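Side-chain contacts in UDP-galactopyranose mutase (Deinococcus radiodurans, PDB 3HDQ), which probably interconverts UDP-galactopyranose and UDP-galactofuranose with the help of a bound FAD cofactor: residues G259-F264 and G270-R275; C71-D74 and L78-P81. One frame throughout, in Å; residues are numbered along the deposited sequence.

Contact 1. Residues G259-F264 and G270-R275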
loop_
_atom_site.group_PDB
_atom_site.type_symbol
_atom_site.label_atom_id
_atom_site.label_comp_id
_atom_site.label_asym_id
_atom_site.label_seq_id
_atom_site.Cartn_x
_atom_site.Cartn_y
_atom_site.Cartn_z
ATOM N N GLY A 259 -21.333 -5.376 -0.689
ATOM C CA GLY A 259 -21.330 -5.851 0.684
ATOM C C GLY A 259 -22.385 -6.927 0.900
ATOM O O GLY A 259 -23.066 -7.331 -0.043
ATOM N N PRO A 260 -22.525 -7.405 2.144
ATOM C CA PRO A 260 -23.536 -8.429 2.464
ATOM C C PRO A 260 -24.956 -7.880 2.236
ATOM O O PRO A 260 -25.191 -6.716 2.551
ATOM C CB PRO A 260 -23.313 -8.698 3.953
ATOM C CG PRO A 260 -22.127 -7.872 4.376
ATOM C CD PRO A 260 -21.899 -6.832 3.344
ATOM N N VAL A 261 -25.873 -8.669 1.673
ATOM C CA VAL A 261 -27.213 -8.145 1.361
ATOM C C VAL A 261 -28.075 -7.863 2.570
ATOM O O VAL A 261 -28.876 -6.945 2.538
ATOM C CB VAL A 261 -28.075 -9.080 0.477
ATOM C CG1 VAL A 261 -28.367 -8.438 -0.876
ATOM C CG2 VAL A 261 -27.473 -10.467 0.379
ATOM N N ASP A 262 -27.969 -8.680 3.611
ATOM C CA ASP A 262 -28.890 -8.518 4.724
ATOM C C ASP A 262 -28.692 -7.143 5.353
ATOM O O ASP A 262 -29.662 -6.448 5.643
ATOM C CB ASP A 262 -28.799 -9.663 5.751
ATOM C CG ASP A 262 -27.377 -9.913 6.252
ATOM O OD1 ASP A 262 -26.419 -9.381 5.654
ATOM O OD2 ASP A 262 -27.219 -10.647 7.250
ATOM N N ALA A 263 -27.434 -6.742 5.507
ATOM C CA ALA A 263 -27.086 -5.463 6.124
ATOM C C ALA A 263 -27.594 -4.283 5.317
ATOM O O ALA A 263 -27.980 -3.264 5.882
ATOM C CB ALA A 263 -25.572 -5.345 6.320
ATOM N N PHE A 264 -27.586 -4.411 3.997
ATOM C CA PHE A 264 -28.049 -3.314 3.159
ATOM C C PHE A 264 -29.504 -2.996 3.485
ATOM O O PHE A 264 -29.918 -1.838 3.479
ATOM C CB PHE A 264 -27.893 -3.655 1.683
ATOM C CG PHE A 264 -28.255 -2.529 0.767
ATOM C CD1 PHE A 264 -27.304 -1.588 0.396
ATOM C CD2 PHE A 264 -29.544 -2.401 0.280
ATOM C CE1 PHE A 264 -27.640 -0.544 -0.446
ATOM C CE2 PHE A 264 -29.882 -1.360 -0.562
ATOM C CZ PHE A 264 -28.929 -0.432 -0.923
ATOM N N GLY A 270 -34.163 -10.619 9.369
ATOM C CA GLY A 270 -33.285 -11.386 10.234
ATOM C C GLY A 270 -31.899 -11.565 9.632
ATOM O O GLY A 270 -31.662 -11.211 8.475
ATOM N N LYS A 271 -30.976 -12.118 10.413
ATOM C CA LYS A 271 -29.591 -12.237 9.976
ATOM C C LYS A 271 -29.393 -13.348 8.939
ATOM O O LYS A 271 -29.755 -14.493 9.186
ATOM C CB LYS A 271 -28.673 -12.466 11.180
ATOM C CG LYS A 271 -27.186 -12.496 10.820
ATOM C CD LYS A 271 -26.682 -11.116 10.382
ATOM C CE LYS A 271 -25.212 -11.151 9.942
ATOM N NZ LYS A 271 -25.048 -11.738 8.580
ATOM N N LEU A 272 -28.845 -12.993 7.774
ATOM C CA LEU A 272 -28.410 -13.974 6.782
ATOM C C LEU A 272 -27.079 -14.549 7.271
ATOM O O LEU A 272 -26.154 -13.794 7.543
ATOM C CB LEU A 272 -28.174 -13.296 5.438
ATOM C CG LEU A 272 -28.830 -13.889 4.192
ATOM C CD1 LEU A 272 -28.037 -13.507 2.947
ATOM C CD2 LEU A 272 -29.020 -15.409 4.298
ATOM N N PRO A 273 -26.978 -15.879 7.409
ATOM C CA PRO A 273 -25.720 -16.434 7.932
ATOM C C PRO A 273 -24.543 -16.323 6.958
ATOM O O PRO A 273 -24.622 -16.793 5.822
ATOM C CB PRO A 273 -26.055 -17.918 8.174
ATOM C CG PRO A 273 -27.562 -17.975 8.197
ATOM C CD PRO A 273 -28.011 -16.914 7.239
ATOM N N TYR A 274 -23.466 -15.687 7.407
ATOM C CA TYR A 274 -22.195 -15.733 6.698
ATOM C C TYR A 274 -21.165 -16.302 7.646
ATOM O O TYR A 274 -21.113 -15.920 8.817
ATOM C CB TYR A 274 -21.728 -14.339 6.289
ATOM C CG TYR A 274 -22.547 -13.647 5.226
ATOM C CD1 TYR A 274 -23.676 -12.910 5.563
ATOM C CD2 TYR A 274 -22.169 -13.696 3.894
ATOM C CE1 TYR A 274 -24.414 -12.256 4.595
ATOM C CE2 TYR A 274 -22.886 -13.052 2.930
ATOM C CZ TYR A 274 -24.017 -12.335 3.284
ATOM O OH TYR A 274 -24.742 -11.688 2.320
ATOM N N ARG A 275 -20.330 -17.201 7.141
ATOM C CA ARG A 275 -19.285 -17.765 7.973
ATOM C C ARG A 275 -18.059 -16.845 7.951
ATOM O O ARG A 275 -17.753 -16.241 6.928
ATOM C CB ARG A 275 -18.942 -19.171 7.495
ATOM C CG ARG A 275 -18.075 -19.949 8.465
ATOM C CD ARG A 275 -18.817 -20.315 9.740
ATOM N NE ARG A 275 -18.095 -21.386 10.412
ATOM C CZ ARG A 275 -18.253 -21.743 11.680
ATOM N NH1 ARG A 275 -19.119 -21.115 12.466
ATOM N NH2 ARG A 275 -17.534 -22.743 12.163
HETATM O O HOH W 1 -24.013 -9.230 7.283
#

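Contact 2. Residues C71-D74 and L78-P81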
loop_
_atom_site.group_PDB
_atom_site.type_symbol
_atom_site.label_atom_id
_atom_site.label_comp_id
_atom_site.label_asym_id
_atom_site.label_seq_id
_atom_site.Cartn_x
_atom_site.Cartn_y
_atom_site.Cartn_z
ATOM N N CYS A 71 -0.015 -7.764 0.981
ATOM C CA CYS A 71 0.928 -6.772 1.469
ATOM C C CYS A 71 2.175 -7.441 2.036
ATOM O O CYS A 71 2.194 -8.646 2.313
ATOM C CB CYS A 71 0.270 -5.928 2.557
ATOM S SG CYS A 71 -0.132 -6.896 4.013
ATOM N N TYR A 72 3.222 -6.651 2.202
ATOM C CA TYR A 72 4.458 -7.147 2.784
ATOM C C TYR A 72 4.388 -7.016 4.306
ATOM O O TYR A 72 4.006 -5.961 4.825
ATOM C CB TYR A 72 5.642 -6.363 2.218
ATOM C CG TYR A 72 6.012 -6.734 0.793
ATOM C CD1 TYR A 72 7.022 -7.659 0.538
ATOM C CD2 TYR A 72 5.359 -6.163 -0.293
ATOM C CE1 TYR A 72 7.373 -8.002 -0.755
ATOM C CE2 TYR A 72 5.708 -6.507 -1.599
ATOM C CZ TYR A 72 6.715 -7.426 -1.818
ATOM O OH TYR A 72 7.081 -7.783 -3.099
ATOM N N ASP A 73 4.744 -8.084 5.021
ATOM C CA ASP A 73 4.655 -8.081 6.486
ATOM C C ASP A 73 5.893 -7.472 7.153
ATOM O O ASP A 73 6.780 -6.968 6.472
ATOM C CB ASP A 73 4.381 -9.490 7.029
ATOM C CG ASP A 73 5.527 -10.467 6.774
ATOM O OD1 ASP A 73 6.677 -10.067 6.470
ATOM O OD2 ASP A 73 5.258 -11.672 6.897
ATOM N N ASP A 74 5.951 -7.523 8.480
ATOM C CA ASP A 74 7.058 -6.903 9.216
ATOM C C ASP A 74 8.422 -7.432 8.769
ATOM O O ASP A 74 9.425 -6.707 8.813
ATOM C CB ASP A 74 6.892 -7.099 10.723
ATOM C CG ASP A 74 5.808 -6.205 11.311
ATOM O OD1 ASP A 74 5.208 -5.406 10.555
ATOM O OD2 ASP A 74 5.558 -6.295 12.530
ATOM N N LEU A 78 5.845 -11.137 1.311
ATOM C CA LEU A 78 4.556 -10.882 0.678
ATOM C C LEU A 78 3.510 -11.886 1.161
ATOM O O LEU A 78 3.674 -13.081 0.958
ATOM C CB LEU A 78 4.701 -10.972 -0.841
ATOM C CG LEU A 78 3.474 -10.651 -1.700
ATOM C CD1 LEU A 78 2.993 -9.209 -1.474
ATOM C CD2 LEU A 78 3.798 -10.891 -3.163
ATOM N N ILE A 79 2.447 -11.407 1.810
ATOM C CA ILE A 79 1.410 -12.286 2.366
ATOM C C ILE A 79 0.001 -11.880 1.952
ATOM O O ILE A 79 -0.220 -10.794 1.397
ATOM C CB ILE A 79 1.403 -12.253 3.895
ATOM C CG1 ILE A 79 0.994 -10.845 4.359
ATOM C CG2 ILE A 79 2.750 -12.689 4.442
ATOM C CD1 ILE A 79 0.690 -10.715 5.811
ATOM N N HIS A 80 -0.955 -12.756 2.236
ATOM C CA HIS A 80 -2.376 -12.427 2.077
ATOM C C HIS A 80 -3.024 -12.348 3.453
ATOM O O HIS A 80 -3.265 -13.374 4.095
ATOM C CB HIS A 80 -3.095 -13.479 1.232
ATOM C CG HIS A 80 -2.412 -13.788 -0.064
ATOM N ND1 HIS A 80 -2.837 -14.791 -0.910
ATOM C CD2 HIS A 80 -1.323 -13.235 -0.653
ATOM C CE1 HIS A 80 -2.046 -14.837 -1.968
ATOM N NE2 HIS A 80 -1.119 -13.903 -1.837
ATOM N N PRO A 81 -3.304 -11.130 3.922
ATOM C CA PRO A 81 -3.865 -10.990 5.274
ATOM C C PRO A 81 -5.146 -11.803 5.498
ATOM O O PRO A 81 -5.385 -12.195 6.639
ATOM C CB PRO A 81 -4.155 -9.485 5.395
ATOM C CG PRO A 81 -3.218 -8.842 4.395
ATOM C CD PRO A 81 -3.102 -9.833 3.254
#

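Contact 1. Residues G259-F264 and G270-R275
Asp262 OD2 takes two donors from the facing segment. Lys271 NZ closes a salt bridge of 2.8 Å to OD2 on its syn lone pair, and the backbone N of Leu272 reaches the same oxygen at 2.9 Å from the anti side, 30° out of the carboxylate plane. The close part of the contact is here: the aspartate's chi1 of 53° sets CG between its backbone N and carbonyl carbon and lays the buried carboxylate against Leu272, whose CB lies 3.6 Å from Asp262 CG. Bends at chi2 and chi4 curl the lysine back, although its CB starts away from Asp262, and NZ also donates to Leu272 O of its own segment.

An apolar flank lies next to the FAD. Pro260, which touches the cofactor, sets CB 3.8 Å from Tyr274 CZ, and the tyrosine OH receives the Val261 N-H at 3.3 Å while also pairing with Leu365 O. Asp262 OD1 sits near the ring plane, at its edge. The more open side is at Lys271, an exposed residue, where one water bridges Asp262 OD1 and Lys271 NZ.

With an alanine here instead of Asp262, the lysine ammonium would probably lose its anionic mate and the Leu272 N-H this acceptor. One buried carboxylate thus joins the weakly bonded helical turn 261-264 to the residues leading into strand 274-284, its charge probably offset by the ammonium.

Contact 2. Residues C71-D74 and L78-P81
Cys71 O accepts the backbone N-H of Ile79 at 2.8 Å, nearly straight at 174°, and the return bond from Cys71 N to Ile79 O is 3.1 Å long. This reciprocal pair defines a small antiparallel beta hairpin, strands 71-72 and 78-79, in the N-terminal, Rossmann-like part of the chain. Next along it, Tyr72 and Leu78 form the non-hydrogen-bonded pair, and their alpha carbons close to 4.3 Å.

The side chains of Tyr72 and Leu78 share one face of the hairpin, those of Cys71 and Ile79 the other. On the Tyr72 and Leu78 face, the leucine lays methyl CD1 over one face of the phenol ring, 4.1 Å from its centroid and 21° off the normal, a CH-pi contact displaced toward the CE2 side. Leu78 CG stands anti to the backbone N (chi1 -176°), which carries the isobutyl group along the ring, with Leu78 CB over the same face, 4.0 Å from Tyr72 CE1. The same tyrosine stacks on Tyr72 of the second subunit, and Asp74 makes a salt bridge to Arg224 of that subunit, which places Tyr72 and the turn at the interface with the second subunit.

On the Cys71 and Ile79 face, strand 274-284 and helix 309-313 help to cover the isoleucine through His281 and Phe309. Asp73 crosses Ile79 at about a right angle, its OD2 3.7 Å from Ile79 CG2. That carboxylate is held from outside the two segments: OD2 pairs with Ser321 OG, and OD1 accepts the Val77 N-H within the turn. At the far end, Cys71 SG rests 3.7 Å from Pro81 CG.

In the fold
From the N terminus the chain first meets contact 2, after strand 55-58 of the parallel sheet, where strands 71-72 and 78-79 pair across the turn 73-77. Contact 1 comes much later: strand 252-257 of that sheet leads into 259-264, and a five-residue loop returns the chain to 270-275, which runs into strand 274-284. The contacts are in series, neither nested nor crossed; the centres of contacts 1 and 2 are about 28 Å apart and the nearest atoms of contacts 1 and 2 about 13 Å. Contact 1 joins the end of a parallel-sheet strand to the start of the mixed sheet; contact 2 closes the hairpin itself, on which a later part of strand 274-284 packs.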